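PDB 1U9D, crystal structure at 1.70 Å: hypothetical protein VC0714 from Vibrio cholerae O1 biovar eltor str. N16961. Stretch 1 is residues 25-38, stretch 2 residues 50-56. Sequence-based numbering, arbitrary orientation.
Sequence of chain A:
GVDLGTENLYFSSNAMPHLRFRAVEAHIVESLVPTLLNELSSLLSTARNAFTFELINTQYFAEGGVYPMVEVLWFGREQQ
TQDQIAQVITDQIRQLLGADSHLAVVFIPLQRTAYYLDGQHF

Stretch 1 25-38: EAHIVESLVPTLLN
Stretch 2 (50-56) AFTFELI

A helix packs here against a strand of the same chain, the two running almost antiparallel: the N-to-C directions of helix 26-38 and strand 52-55 differ by 172°, and the axes approach to 9.7 Å. The register pairs A26 with L55, V33 with F53 and L37 with F51, at CA-CA distances of 7.1, 7.1 and 7.5 Å. No hydrogen bond crosses the interface; apolar side chains fill it, burying 389 Å² in all.

E25 (phi/psi -63/144, chi1 t) stands just before the helix as its N-cap. Its OE1 accepts from H27 N at 3.1 Å, satisfying an amide that has no preceding turn to bond to. From A26 onward phi/psi stay near -65/-40. A26 points sideways, and its CB, a lone methyl, lies 3.6 Å from L55 CD2, one apolar group against another. On the outward side, H27 (chi1 m) gives ND1 to E30 OE1 at 3.2 Å, one turn on, while S31 OG (chi1 m) donates to H27 O at 3.0 Å. These polar residues suit the exposed surface.

V29, chi1 t, points toward the strand, with CG2 3.8 Å from CD1 of L55. L55 (chi1 t, chi2 p) thus meets both A26 and V29, its branched end reaching each through a different methyl.

V33, also t at 162°, lies one turn beyond V29 and again faces the strand. Its CG1 sits over one face of the F53 ring, 3.9 Å from the centroid and 18° off the normal, a CH-pi contact in which a methyl meets the aromatic electron cloud. The ring belongs to a residue with chi1 m and chi2 -93°, and F53 gives up more area to the helix than any other strand residue.

P34 follows on the outward side. Having no amide hydrogen, P34 N can make no bond to the turn before, and the helix is kinked there; regular bonding resumes with L36 N to L32 O at 2.8 Å and L37 N to V33 O at 2.9 Å. L36, with chi1 off-well at -108° and chi2 t, turns toward the strand and brings CB within 4.4 Å of F53 CE1. L37 (chi1 t, chi2 p) starts sideways, its CB 3.9 Å from F53 CZ, but its end comes nearer, with CD1 3.7 Å from F51 CD2.

F51, in the loop just before the strand (phi/psi -104/145, chi1 m, chi2 -104°), points toward the helix, as do F53 and L55 in the strand (phi/psi averaging about -120/133), whereas T52 and E54 point away, the alternation that gives a strand one apolar face.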

# COMPACT_ATOMS: atom_id res chain seq x y z
N GLU A 25 18.80 1.01 -26.45
CA GLU A 25 18.76 2.13 -27.36
C GLU A 25 17.85 3.23 -26.83
O GLU A 25 16.82 2.94 -26.24
CB GLU A 25 18.29 1.67 -28.74
CG GLU A 25 18.66 2.66 -29.83
CD GLU A 25 17.49 3.51 -30.26
OE1 GLU A 25 17.69 4.72 -30.54
OE2 GLU A 25 16.37 2.95 -30.33
N ALA A 26 18.24 4.48 -27.08
CA ALA A 26 17.59 5.65 -26.51
C ALA A 26 16.11 5.71 -26.88
O ALA A 26 15.28 6.01 -26.03
CB ALA A 26 18.30 6.94 -26.97
N HIS A 27 15.79 5.39 -28.13
CA HIS A 27 14.41 5.52 -28.59
C HIS A 27 13.48 4.51 -27.92
O HIS A 27 12.33 4.83 -27.66
CB HIS A 27 14.29 5.38 -30.11
CG HIS A 27 15.05 6.41 -30.88
ND1 HIS A 27 15.18 7.72 -30.47
CD2 HIS A 27 15.73 6.32 -32.05
CE1 HIS A 27 15.91 8.39 -31.34
NE2 HIS A 27 16.26 7.56 -32.31
N ILE A 28 14.00 3.33 -27.61
CA ILE A 28 13.29 2.32 -26.84
C ILE A 28 12.94 2.86 -25.45
O ILE A 28 11.81 2.78 -25.02
CB ILE A 28 14.14 1.05 -26.67
CG1 ILE A 28 14.42 0.38 -28.01
CG2 ILE A 28 13.46 0.04 -25.75
CD1 ILE A 28 13.19 -0.02 -28.74
N VAL A 29 13.93 3.40 -24.76
CA VAL A 29 13.72 3.95 -23.43
C VAL A 29 12.69 5.08 -23.45
O VAL A 29 11.84 5.18 -22.55
CB VAL A 29 15.06 4.43 -22.83
CG1 VAL A 29 14.86 5.03 -21.46
CG2 VAL A 29 16.02 3.25 -22.72
N GLU A 30 12.76 5.93 -24.48
CA GLU A 30 11.87 7.10 -24.59
C GLU A 30 10.42 6.68 -24.71
O GLU A 30 9.53 7.36 -24.19
CB GLU A 30 12.23 7.93 -25.83
CG GLU A 30 13.52 8.72 -25.69
CD GLU A 30 13.96 9.39 -26.99
OE1 GLU A 30 13.52 8.98 -28.10
OE2 GLU A 30 14.77 10.35 -26.91
N SER A 31 10.20 5.59 -25.43
CA SER A 31 8.88 4.99 -25.60
C SER A 31 8.40 4.26 -24.36
O SER A 31 7.20 4.26 -24.05
CB SER A 31 8.91 3.99 -26.76
OG SER A 31 9.40 4.60 -27.95
N LEU A 32 9.33 3.63 -23.66
CA LEU A 32 9.08 2.79 -22.49
C LEU A 32 8.65 3.57 -21.26
O LEU A 32 7.85 3.10 -20.45
CB LEU A 32 10.38 2.11 -22.11
CG LEU A 32 10.35 0.62 -21.95
CD1 LEU A 32 11.77 0.15 -22.00
CD2 LEU A 32 9.70 0.29 -20.63
N VAL A 33 9.22 4.75 -21.09
CA VAL A 33 9.15 5.41 -19.79
C VAL A 33 7.70 5.76 -19.46
O VAL A 33 7.24 5.40 -18.39
CB VAL A 33 10.09 6.61 -19.69
CG1 VAL A 33 9.65 7.53 -18.51
CG2 VAL A 33 11.53 6.14 -19.46
N PRO A 34 6.94 6.38 -20.36
CA PRO A 34 5.54 6.70 -20.03
C PRO A 34 4.68 5.49 -19.71
O PRO A 34 3.87 5.55 -18.80
CB PRO A 34 4.99 7.36 -21.29
CG PRO A 34 6.18 7.71 -22.14
CD PRO A 34 7.32 6.85 -21.70
N THR A 35 4.85 4.40 -20.44
CA THR A 35 4.05 3.23 -20.16
C THR A 35 4.49 2.53 -18.88
O THR A 35 3.66 2.01 -18.13
CB THR A 35 4.06 2.26 -21.37
OG1 THR A 35 5.39 1.81 -21.63
CG2 THR A 35 3.68 2.98 -22.63
N LEU A 36 5.79 2.53 -18.61
CA LEU A 36 6.28 1.95 -17.35
C LEU A 36 5.81 2.73 -16.15
O LEU A 36 5.45 2.16 -15.13
CB LEU A 36 7.81 1.89 -17.31
CG LEU A 36 8.47 0.55 -17.45
CD1 LEU A 36 9.94 0.72 -17.04
CD2 LEU A 36 7.79 -0.49 -16.61
N LEU A 37 5.83 4.05 -16.24
CA LEU A 37 5.38 4.88 -15.13
C LEU A 37 3.91 4.58 -14.79
O LEU A 37 3.54 4.42 -13.63
CB LEU A 37 5.58 6.37 -15.43
CG LEU A 37 5.13 7.32 -14.34
CD1 LEU A 37 5.76 6.97 -13.00
CD2 LEU A 37 5.47 8.75 -14.73
N ASN A 38 3.08 4.48 -15.82
CA ASN A 38 1.67 4.15 -15.66
C ASN A 38 1.50 2.82 -14.93
O ASN A 38 0.80 2.75 -13.92
CB ASN A 38 0.96 4.07 -17.01
CG ASN A 38 0.73 5.42 -17.64
OD1 ASN A 38 0.71 6.45 -16.97
ND2 ASN A 38 0.54 5.42 -18.95
N ALA A 50 7.23 9.84 -7.50
CA ALA A 50 8.14 9.06 -6.67
C ALA A 50 9.16 8.26 -7.52
O ALA A 50 10.13 7.77 -6.95
CB ALA A 50 7.35 8.11 -5.78
N PHE A 51 8.98 8.18 -8.84
CA PHE A 51 9.85 7.41 -9.71
C PHE A 51 10.77 8.34 -10.49
O PHE A 51 10.37 9.45 -10.87
CB PHE A 51 9.03 6.58 -10.72
CG PHE A 51 8.09 5.59 -10.09
CD1 PHE A 51 8.40 4.24 -10.05
CD2 PHE A 51 6.88 6.01 -9.57
CE1 PHE A 51 7.56 3.34 -9.45
CE2 PHE A 51 6.01 5.09 -8.99
CZ PHE A 51 6.36 3.76 -8.93
N THR A 52 12.00 7.91 -10.73
CA THR A 52 12.87 8.60 -11.66
C THR A 52 13.41 7.56 -12.65
O THR A 52 13.56 6.38 -12.32
CB THR A 52 13.99 9.36 -10.95
OG1 THR A 52 14.92 8.44 -10.36
CG2 THR A 52 13.47 10.16 -9.75
N PHE A 53 13.65 8.02 -13.87
CA PHE A 53 14.09 7.18 -14.96
C PHE A 53 15.33 7.81 -15.57
O PHE A 53 15.33 9.01 -15.86
CB PHE A 53 13.00 7.10 -16.02
CG PHE A 53 11.71 6.60 -15.50
CD1 PHE A 53 11.40 5.26 -15.57
CD2 PHE A 53 10.78 7.46 -14.93
CE1 PHE A 53 10.20 4.78 -15.07
CE2 PHE A 53 9.61 6.98 -14.44
CZ PHE A 53 9.32 5.64 -14.50
N GLU A 54 16.39 7.03 -15.75
CA GLU A 54 17.65 7.56 -16.26
C GLU A 54 18.14 6.69 -17.42
O GLU A 54 18.18 5.50 -17.31
CB GLU A 54 18.68 7.55 -15.12
CG GLU A 54 20.09 7.93 -15.51
CD GLU A 54 21.02 8.14 -14.30
OE1 GLU A 54 22.19 8.52 -14.54
OE2 GLU A 54 20.61 7.93 -13.13
N LEU A 55 18.50 7.30 -18.54
CA LEU A 55 19.19 6.61 -19.62
C LEU A 55 20.69 6.84 -19.44
O LEU A 55 21.12 7.98 -19.45
CB LEU A 55 18.76 7.17 -20.97
CG LEU A 55 19.44 6.62 -22.23
CD1 LEU A 55 19.30 5.13 -22.30
CD2 LEU A 55 18.84 7.33 -23.45
N ILE A 56 21.46 5.77 -19.33
CA ILE A 56 22.87 5.85 -18.97
C ILE A 56 23.62 5.84 -20.29
O ILE A 56 23.36 4.99 -21.11
CB ILE A 56 23.25 4.63 -18.08
CG1 ILE A 56 22.47 4.67 -16.77
CG2 ILE A 56 24.75 4.57 -17.81
CD1 ILE A 56 22.75 5.85 -15.93